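Local coordinates for protein 3-methyladenine DNA glycosylase (Helicobacter pylori, PDB 1PU6) that excises 3-methyladenine from alkylated DNA, opening base excision repair as a helix-hairpin-helix glycosylase, at residues P21-W24 and A28-F31; L39-K44 and K131-A136; I67-I72 and N103-F108. All coordinates share one frame; numbering follows the deposited sequence.

Contact 1 (P21-W24 and A28-F31); sequences PAWW and ALKF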
loop_
_atom_site.group_PDB
_atom_site.type_symbol
_atom_site.label_atom_id
_atom_site.label_comp_id
_atom_site.label_asym_id
_atom_site.label_seq_id
_atom_site.Cartn_x
_atom_site.Cartn_y
_atom_site.Cartn_z
ATOM N N PRO A 21 -6.855 -1.626 -11.997
ATOM C CA PRO A 21 -5.575 -1.480 -12.720
ATOM C C PRO A 21 -4.567 -2.646 -12.398
ATOM O O PRO A 21 -4.809 -3.438 -11.531
ATOM C CB PRO A 21 -5.029 -0.121 -12.248
ATOM C CG PRO A 21 -5.703 0.152 -10.911
ATOM C CD PRO A 21 -7.067 -0.579 -10.960
ATOM N N ALA A 22 -3.501 -2.758 -13.180
ATOM C CA ALA A 22 -2.608 -3.929 -13.204
ATOM C C ALA A 22 -1.990 -4.285 -11.831
ATOM O O ALA A 22 -1.753 -5.453 -11.546
ATOM C CB ALA A 22 -1.447 -3.657 -14.160
ATOM N N TRP A 23 -1.674 -3.263 -11.049
ATOM C CA TRP A 23 -1.103 -3.493 -9.700
ATOM C C TRP A 23 -2.149 -3.225 -8.585
ATOM O O TRP A 23 -1.776 -3.064 -7.446
ATOM C CB TRP A 23 0.151 -2.610 -9.450
ATOM C CG TRP A 23 1.423 -3.099 -10.165
ATOM C CD1 TRP A 23 1.666 -3.152 -11.545
ATOM C CD2 TRP A 23 2.618 -3.552 -9.532
ATOM N NE1 TRP A 23 2.934 -3.640 -11.765
ATOM C CE2 TRP A 23 3.531 -3.914 -10.553
ATOM C CE3 TRP A 23 2.991 -3.719 -8.182
ATOM C CZ2 TRP A 23 4.831 -4.411 -10.269
ATOM C CZ3 TRP A 23 4.288 -4.233 -7.873
ATOM C CH2 TRP A 23 5.185 -4.574 -8.920
ATOM N N TRP A 24 -3.445 -3.155 -8.970
ATOM C CA TRP A 24 -4.621 -2.921 -8.110
ATOM C C TRP A 24 -4.694 -1.492 -7.560
ATOM O O TRP A 24 -5.720 -0.796 -7.728
ATOM C CB TRP A 24 -4.744 -3.953 -6.977
ATOM C CG TRP A 24 -5.929 -3.672 -6.062
ATOM C CD1 TRP A 24 -7.276 -3.802 -6.372
ATOM C CD2 TRP A 24 -5.869 -3.202 -4.728
ATOM N NE1 TRP A 24 -8.036 -3.431 -5.292
ATOM C CE2 TRP A 24 -7.196 -3.089 -4.252
ATOM C CE3 TRP A 24 -4.814 -2.926 -3.839
ATOM C CZ2 TRP A 24 -7.502 -2.667 -2.937
ATOM C CZ3 TRP A 24 -5.119 -2.512 -2.538
ATOM C CH2 TRP A 24 -6.459 -2.414 -2.096
ATOM N N ALA A 28 -0.114 3.052 -9.001
ATOM C CA ALA A 28 0.991 2.287 -8.421
ATOM C C ALA A 28 2.337 2.678 -9.061
ATOM O O ALA A 28 2.428 3.120 -10.242
ATOM C CB ALA A 28 0.732 0.779 -8.616
ATOM N N LEU A 29 3.379 2.552 -8.241
ATOM C CA LEU A 29 4.783 2.767 -8.642
ATOM C C LEU A 29 5.123 4.230 -8.845
ATOM O O LEU A 29 6.186 4.561 -9.431
ATOM C CB LEU A 29 5.217 1.912 -9.857
ATOM C CG LEU A 29 4.876 0.408 -9.757
ATOM C CD1 LEU A 29 5.471 -0.409 -10.899
ATOM C CD2 LEU A 29 5.282 -0.228 -8.412
ATOM N N LYS A 30 4.242 5.115 -8.364
ATOM C CA LYS A 30 4.420 6.572 -8.424
ATOM C C LYS A 30 4.406 7.149 -7.023
ATOM O O LYS A 30 4.017 6.479 -6.068
ATOM C CB LYS A 30 3.277 7.229 -9.252
ATOM C CG LYS A 30 3.293 6.800 -10.716
ATOM C CD LYS A 30 1.975 7.214 -11.444
ATOM N N PHE A 31 4.833 8.400 -6.886
ATOM C CA PHE A 31 4.862 9.012 -5.554
ATOM C C PHE A 31 3.444 9.080 -4.947
ATOM O O PHE A 31 3.268 8.980 -3.731
ATOM C CB PHE A 31 5.499 10.396 -5.688
ATOM C CG PHE A 31 5.661 11.113 -4.379
ATOM C CD1 PHE A 31 4.928 12.263 -4.128
ATOM C CD2 PHE A 31 6.580 10.672 -3.423
ATOM C CE1 PHE A 31 5.072 12.945 -2.907
ATOM C CE2 PHE A 31 6.720 11.352 -2.223
ATOM C CZ PHE A 31 6.012 12.508 -1.981
#

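Contact 2 (L39-K44 and K131-A136); sequences LTQNTK and KESADA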
loop_
_atom_site.group_PDB
_atom_site.type_symbol
_atom_site.label_atom_id
_atom_site.label_comp_id
_atom_site.label_asym_id
_atom_site.label_seq_id
_atom_site.Cartn_x
_atom_site.Cartn_y
_atom_site.Cartn_z
ATOM N N LEU A 39 -1.657 8.095 3.960
ATOM C CA LEU A 39 -2.948 8.702 4.320
ATOM C C LEU A 39 -4.047 7.733 4.622
ATOM O O LEU A 39 -5.014 8.111 5.335
ATOM C CB LEU A 39 -3.424 9.663 3.241
ATOM C CG LEU A 39 -2.552 10.903 2.995
ATOM C CD1 LEU A 39 -3.130 11.660 1.762
ATOM C CD2 LEU A 39 -2.639 11.761 4.241
ATOM N N THR A 40 -3.917 6.481 4.132
ATOM C CA THR A 40 -4.971 5.534 4.417
ATOM C C THR A 40 -4.955 4.923 5.833
ATOM O O THR A 40 -5.891 4.224 6.233
ATOM C CB THR A 40 -5.008 4.459 3.282
ATOM O OG1 THR A 40 -6.281 3.781 3.314
ATOM C CG2 THR A 40 -3.950 3.411 3.492
ATOM N N GLN A 41 -3.891 5.150 6.590
ATOM C CA GLN A 41 -3.792 4.587 7.934
ATOM C C GLN A 41 -4.963 5.015 8.828
ATOM O O GLN A 41 -5.292 6.201 8.898
ATOM C CB GLN A 41 -2.413 4.941 8.540
ATOM C CG GLN A 41 -2.099 4.302 9.926
ATOM C CD GLN A 41 -0.639 4.552 10.338
ATOM O OE1 GLN A 41 0.317 4.023 9.724
ATOM N NE2 GLN A 41 -0.457 5.368 11.365
ATOM N N ASN A 42 -5.632 4.036 9.476
ATOM C CA ASN A 42 -6.778 4.325 10.362
ATOM C C ASN A 42 -7.971 4.983 9.660
ATOM O O ASN A 42 -8.851 5.542 10.323
ATOM C CB ASN A 42 -6.325 5.106 11.612
ATOM C CG ASN A 42 -5.457 4.253 12.497
ATOM O OD1 ASN A 42 -5.789 3.064 12.739
ATOM N ND2 ASN A 42 -4.339 4.807 12.977
ATOM N N THR A 43 -8.016 4.889 8.332
ATOM C CA THR A 43 -9.203 5.407 7.593
ATOM C C THR A 43 -9.555 4.573 6.374
ATOM O O THR A 43 -9.009 3.491 6.198
ATOM C CB THR A 43 -9.069 6.932 7.246
ATOM O OG1 THR A 43 -10.335 7.427 6.756
ATOM C CG2 THR A 43 -8.128 7.131 6.085
ATOM N N LYS A 44 -10.521 5.035 5.576
ATOM C CA LYS A 44 -10.937 4.316 4.392
ATOM C C LYS A 44 -10.323 4.922 3.146
ATOM O O LYS A 44 -10.159 6.141 3.060
ATOM C CB LYS A 44 -12.489 4.296 4.282
ATOM C CG LYS A 44 -13.171 3.904 5.628
ATOM N N LYS A 131 3.199 -0.690 10.283
ATOM C CA LYS A 131 3.650 -1.769 9.389
ATOM C C LYS A 131 2.848 -1.858 8.090
ATOM O O LYS A 131 3.432 -2.072 7.018
ATOM C CB LYS A 131 3.660 -3.122 10.140
ATOM C CG LYS A 131 4.821 -3.194 11.042
ATOM C CD LYS A 131 4.772 -4.490 11.847
ATOM C CE LYS A 131 6.006 -4.547 12.760
ATOM N NZ LYS A 131 6.032 -5.775 13.478
ATOM N N GLU A 132 1.528 -1.706 8.174
ATOM C CA GLU A 132 0.679 -1.764 6.977
ATOM C C GLU A 132 1.084 -0.691 5.984
ATOM O O GLU A 132 1.221 -0.979 4.781
ATOM C CB GLU A 132 -0.814 -1.678 7.372
ATOM C CG GLU A 132 -1.745 -1.825 6.153
ATOM C CD GLU A 132 -3.235 -1.705 6.533
ATOM O OE1 GLU A 132 -4.092 -1.349 5.668
ATOM O OE2 GLU A 132 -3.562 -1.965 7.710
ATOM N N SER A 133 1.276 0.544 6.463
ATOM C CA SER A 133 1.685 1.662 5.591
ATOM C C SER A 133 3.101 1.435 5.052
ATOM O O SER A 133 3.343 1.676 3.820
ATOM C CB SER A 133 1.658 2.998 6.347
ATOM O OG SER A 133 0.296 3.476 6.492
ATOM N N ALA A 134 4.039 0.977 5.903
ATOM C CA ALA A 134 5.434 0.744 5.406
ATOM C C ALA A 134 5.414 -0.346 4.290
ATOM O O ALA A 134 6.063 -0.210 3.233
ATOM C CB ALA A 134 6.341 0.245 6.515
ATOM N N ASP A 135 4.685 -1.413 4.540
ATOM C CA ASP A 135 4.656 -2.499 3.515
ATOM C C ASP A 135 3.930 -2.076 2.241
ATOM O O ASP A 135 4.309 -2.504 1.115
ATOM C CB ASP A 135 4.023 -3.717 4.121
ATOM C CG ASP A 135 4.958 -4.412 5.103
ATOM O OD1 ASP A 135 4.479 -5.225 5.929
ATOM O OD2 ASP A 135 6.189 -4.138 5.170
ATOM N N ALA A 136 2.886 -1.252 2.381
ATOM C CA ALA A 136 2.177 -0.763 1.182
ATOM C C ALA A 136 3.093 0.138 0.347
ATOM O O ALA A 136 3.070 0.101 -0.901
ATOM C CB ALA A 136 0.872 -0.019 1.576
HETATM O O HOH W 1 -5.138 0.965 6.590
HETATM O O HOH W 2 -0.129 1.424 8.965
#

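Contact 3 (I67-I72 and N103-F108); sequences INLKKI and NILKDF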
loop_
_atom_site.group_PDB
_atom_site.type_symbol
_atom_site.label_atom_id
_atom_site.label_comp_id
_atom_site.label_asym_id
_atom_site.label_seq_id
_atom_site.Cartn_x
_atom_site.Cartn_y
_atom_site.Cartn_z
ATOM N N ILE A 67 9.903 16.427 -8.361
ATOM C CA ILE A 67 9.331 17.681 -7.878
ATOM C C ILE A 67 8.238 17.450 -6.832
ATOM O O ILE A 67 8.172 18.205 -5.830
ATOM C CB ILE A 67 8.821 18.549 -9.055
ATOM C CG1 ILE A 67 10.011 19.028 -9.888
ATOM C CG2 ILE A 67 8.060 19.796 -8.566
ATOM C CD1 ILE A 67 9.601 19.752 -11.146
ATOM N N ASN A 68 7.379 16.444 -7.036
ATOM C CA ASN A 68 6.337 16.135 -6.038
ATOM C C ASN A 68 6.928 15.853 -4.655
ATOM O O ASN A 68 6.362 16.280 -3.637
ATOM C CB ASN A 68 5.522 14.907 -6.496
ATOM C CG ASN A 68 4.591 15.196 -7.687
ATOM O OD1 ASN A 68 4.186 14.241 -8.435
ATOM N ND2 ASN A 68 4.223 16.425 -7.873
ATOM N N LEU A 69 8.047 15.112 -4.603
ATOM C CA LEU A 69 8.686 14.769 -3.334
ATOM C C LEU A 69 9.162 16.056 -2.636
ATOM O O LEU A 69 8.964 16.257 -1.417
ATOM C CB LEU A 69 9.859 13.781 -3.593
ATOM C CG LEU A 69 10.792 13.477 -2.411
ATOM C CD1 LEU A 69 10.026 12.846 -1.220
ATOM C CD2 LEU A 69 11.948 12.543 -2.885
ATOM N N LYS A 70 9.809 16.923 -3.390
ATOM C CA LYS A 70 10.283 18.175 -2.805
ATOM C C LYS A 70 9.110 19.083 -2.374
ATOM O O LYS A 70 9.217 19.771 -1.357
ATOM C CB LYS A 70 11.232 18.901 -3.784
ATOM C CG LYS A 70 12.545 18.152 -3.973
ATOM C CD LYS A 70 13.547 19.002 -4.762
ATOM C CE LYS A 70 14.908 18.323 -4.855
ATOM N NZ LYS A 70 14.911 17.163 -5.782
ATOM N N LYS A 71 7.998 19.101 -3.117
ATOM C CA LYS A 71 6.871 19.953 -2.700
ATOM C C LYS A 71 6.312 19.519 -1.348
ATOM O O LYS A 71 5.949 20.371 -0.549
ATOM C CB LYS A 71 5.754 19.842 -3.733
ATOM C CG LYS A 71 6.077 20.531 -5.039
ATOM C CD LYS A 71 5.760 22.010 -4.878
ATOM C CE LYS A 71 4.246 22.304 -4.927
ATOM N N ILE A 72 6.218 18.215 -1.085
ATOM C CA ILE A 72 5.724 17.807 0.210
ATOM C C ILE A 72 6.747 18.042 1.308
ATOM O O ILE A 72 6.375 18.428 2.439
ATOM C CB ILE A 72 5.294 16.296 0.191
ATOM C CG1 ILE A 72 4.156 16.146 -0.840
ATOM C CG2 ILE A 72 4.884 15.809 1.621
ATOM C CD1 ILE A 72 2.849 16.942 -0.524
ATOM N N ASN A 103 13.112 13.224 5.007
ATOM C CA ASN A 103 14.131 12.205 5.326
ATOM C C ASN A 103 14.472 11.346 4.108
ATOM O O ASN A 103 15.600 10.850 3.967
ATOM C CB ASN A 103 13.653 11.329 6.509
ATOM C CG ASN A 103 13.914 11.972 7.830
ATOM O OD1 ASN A 103 14.880 12.737 7.988
ATOM N ND2 ASN A 103 13.102 11.682 8.800
ATOM N N ILE A 104 13.517 11.198 3.183
ATOM C CA ILE A 104 13.845 10.492 1.922
ATOM C C ILE A 104 14.915 11.283 1.168
ATOM O O ILE A 104 15.896 10.735 0.646
ATOM C CB ILE A 104 12.600 10.321 1.019
ATOM C CG1 ILE A 104 11.632 9.311 1.644
ATOM C CG2 ILE A 104 13.027 9.854 -0.423
ATOM C CD1 ILE A 104 10.286 9.208 0.866
ATOM N N LEU A 105 14.730 12.589 1.086
ATOM C CA LEU A 105 15.742 13.422 0.388
ATOM C C LEU A 105 17.095 13.336 1.088
ATOM O O LEU A 105 18.164 13.205 0.418
ATOM C CB LEU A 105 15.242 14.880 0.322
ATOM C CG LEU A 105 14.041 15.098 -0.631
ATOM C CD1 LEU A 105 13.322 16.438 -0.347
ATOM C CD2 LEU A 105 14.496 15.016 -2.113
ATOM N N LYS A 106 17.089 13.418 2.409
ATOM C CA LYS A 106 18.345 13.360 3.169
ATOM C C LYS A 106 19.128 12.062 2.993
ATOM O O LYS A 106 20.367 12.099 2.810
ATOM C CB LYS A 106 18.042 13.602 4.662
ATOM C CG LYS A 106 19.321 13.680 5.509
ATOM C CD LYS A 106 18.962 14.211 6.910
ATOM C CE LYS A 106 18.143 13.222 7.726
ATOM N NZ LYS A 106 18.868 11.908 8.001
ATOM N N ASP A 107 18.416 10.930 3.017
ATOM C CA ASP A 107 19.100 9.613 3.058
ATOM C C ASP A 107 19.281 8.953 1.702
ATOM O O ASP A 107 20.191 8.084 1.512
ATOM C CB ASP A 107 18.395 8.672 4.034
ATOM C CG ASP A 107 18.579 9.128 5.483
ATOM O OD1 ASP A 107 17.853 8.581 6.354
ATOM O OD2 ASP A 107 19.425 10.038 5.843
ATOM N N PHE A 108 18.409 9.299 0.766
ATOM C CA PHE A 108 18.438 8.655 -0.554
ATOM C C PHE A 108 18.626 9.582 -1.748
ATOM O O PHE A 108 18.818 9.104 -2.869
ATOM C CB PHE A 108 17.138 7.853 -0.756
ATOM C CG PHE A 108 16.931 6.811 0.295
ATOM C CD1 PHE A 108 17.654 5.597 0.261
ATOM C CD2 PHE A 108 15.998 7.017 1.335
ATOM C CE1 PHE A 108 17.461 4.597 1.227
ATOM C CE2 PHE A 108 15.820 6.026 2.347
ATOM C CZ PHE A 108 16.541 4.812 2.291
#

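Contact 1 (P21-W24 and A28-F31)
W23 turns one face of its indole to the two methyls of L29, and the two side chains cross at about a right angle. CD2 of L29 makes a CH-pi contact, sitting 4.2 Å from the centroid of the W23 six-membered ring and only 11° off its normal. L29 CD1 lies over the ring face near the rim, 4.0 Å from W23 CE2. The second point of contact is at the root of the indole, where W23 CB meets A28 CB at 3.5 Å, a close apolar approach. With chi1 at -76°, CG of W23 stands opposite its carbonyl carbon, which carries the ring past A28 to L29. A type I turn from P21 to W24, closed by W24 N to P21 O at 2.9 Å, shapes the backbone that presents W23. The indole also packs on A196, Q197 and A200 of helix 195-203, while the backbone of L29 is hydrogen-bonded to that of Y140, near the end of helix 131-141. The arrangement is CH-pi packing of a leucine on a tryptophan face, within the linker between helices 4-12 and 31-39 that joins the lobes of the all-helical HhH-GPD fold.

Contact 2 (L39-K44 and K131-A136)
The helix-hairpin-helix element, formed by helices 120-124 and 131-141 with G128 and G130 in the hairpin, is met here by Q41, whose amide comes up beside S133. Q41 OE1 lies 3.3 Å from S133 OG, but each atom is held by other partners: OE1 accepts from G130 N, and OG is hydrogen-bonded to A37 O. Q41 NE2 pairs with G128 O, so both ends of the amide engage the hairpin backbone, which fixes its rotation. The reach comes from an extended chain, with CG trans to the Q41 nitrogen (chi1 -175°) and chi2 at 172°. A water links the two segments, donating to Q41 OE1 at 2.7 Å and accepting from S133 N at 3.0 Å, an amide in the opening turn of helix 131-141. A second water lies 2.7 Å from E132 OE1 and makes at most a weak link to T40 O. The Q41 side leaves from a type II turn, T40 to T43, closed by T43 N to T40 O at 3.1 Å, and K93 NZ binds Q41 O. A polar side chain bonded to the backbone of the glycine-containing hairpin places this contact at the helix-hairpin-helix motif, which in this superfamily commonly contacts the DNA backbone.

Contact 3 (I67-I72 and N103-F108)
Apolar packing carries the contact, and L69 and L105 are at its centre. Their side chains run past one another in opposite directions: L69 CD2 meets L105 CD2 at 3.6 Å, and the CG atoms of L69 and L105 come within 4.0 Å, so the branches lie alongside. L69 CG is trans to its backbone nitrogen (chi1 171°), which sends the isobutyl group across the gap between the helices. The same methyl, L69 CD2, also touches I104 CG2 at 3.8 Å and is thus shared by two consecutive residues of helix 90-108. At the margin the aliphatic part of K70 joins in, its CG resting 4.1 Å from L105 CD1 at about a right angle to the leucine. The wall continues with F31 and F111 against L69, and with L34 and F114 against I104.

Polar interactions stay within one segment or lead away from the interface. K106 NZ forms a salt bridge with D107 OD2 at 2.9 Å, meeting the oxygen on its syn side but 29° out of the carboxylate plane. The other oxygen, D107 OD1, accepts from W122 NE1, and N103 ND2 bonds Q126 OE1, both directed toward other parts of the chain.

The axes of segments 67-72 and 103-108 approach to 10.4 Å, their N-to-C directions 121° apart, with the leucine and isoleucine side chains meeting between the backbones. No hydrogen bond spans the two segments, so this is plain hydrophobic helix-helix packing in the all-alpha HhH-GPD fold, joining helix 65-74 to the C-terminal end of helix 90-108.

In the fold
Contacts 1 and 3 meet through F31, which does not itself touch segment 21-24: its CD1 is 3.6 Å from N68 CB and its CZ 3.8 Å from L69 CA, although the contact centres are about 20 Å apart. Contact 2 touches neither; its nearest atoms lie about 8 Å from each, and its centre is about 15 Å from that of contact 1 and 20 Å from that of contact 3. In sequence, contact 1 closes before the others open, whereas both segments of contact 3 fall between 39-44 and 131-136. Helix 31-39 relates all three: it begins at F31, meets contact 3 again where L34 touches I104, and ends at L39, where segment 39-44 begins.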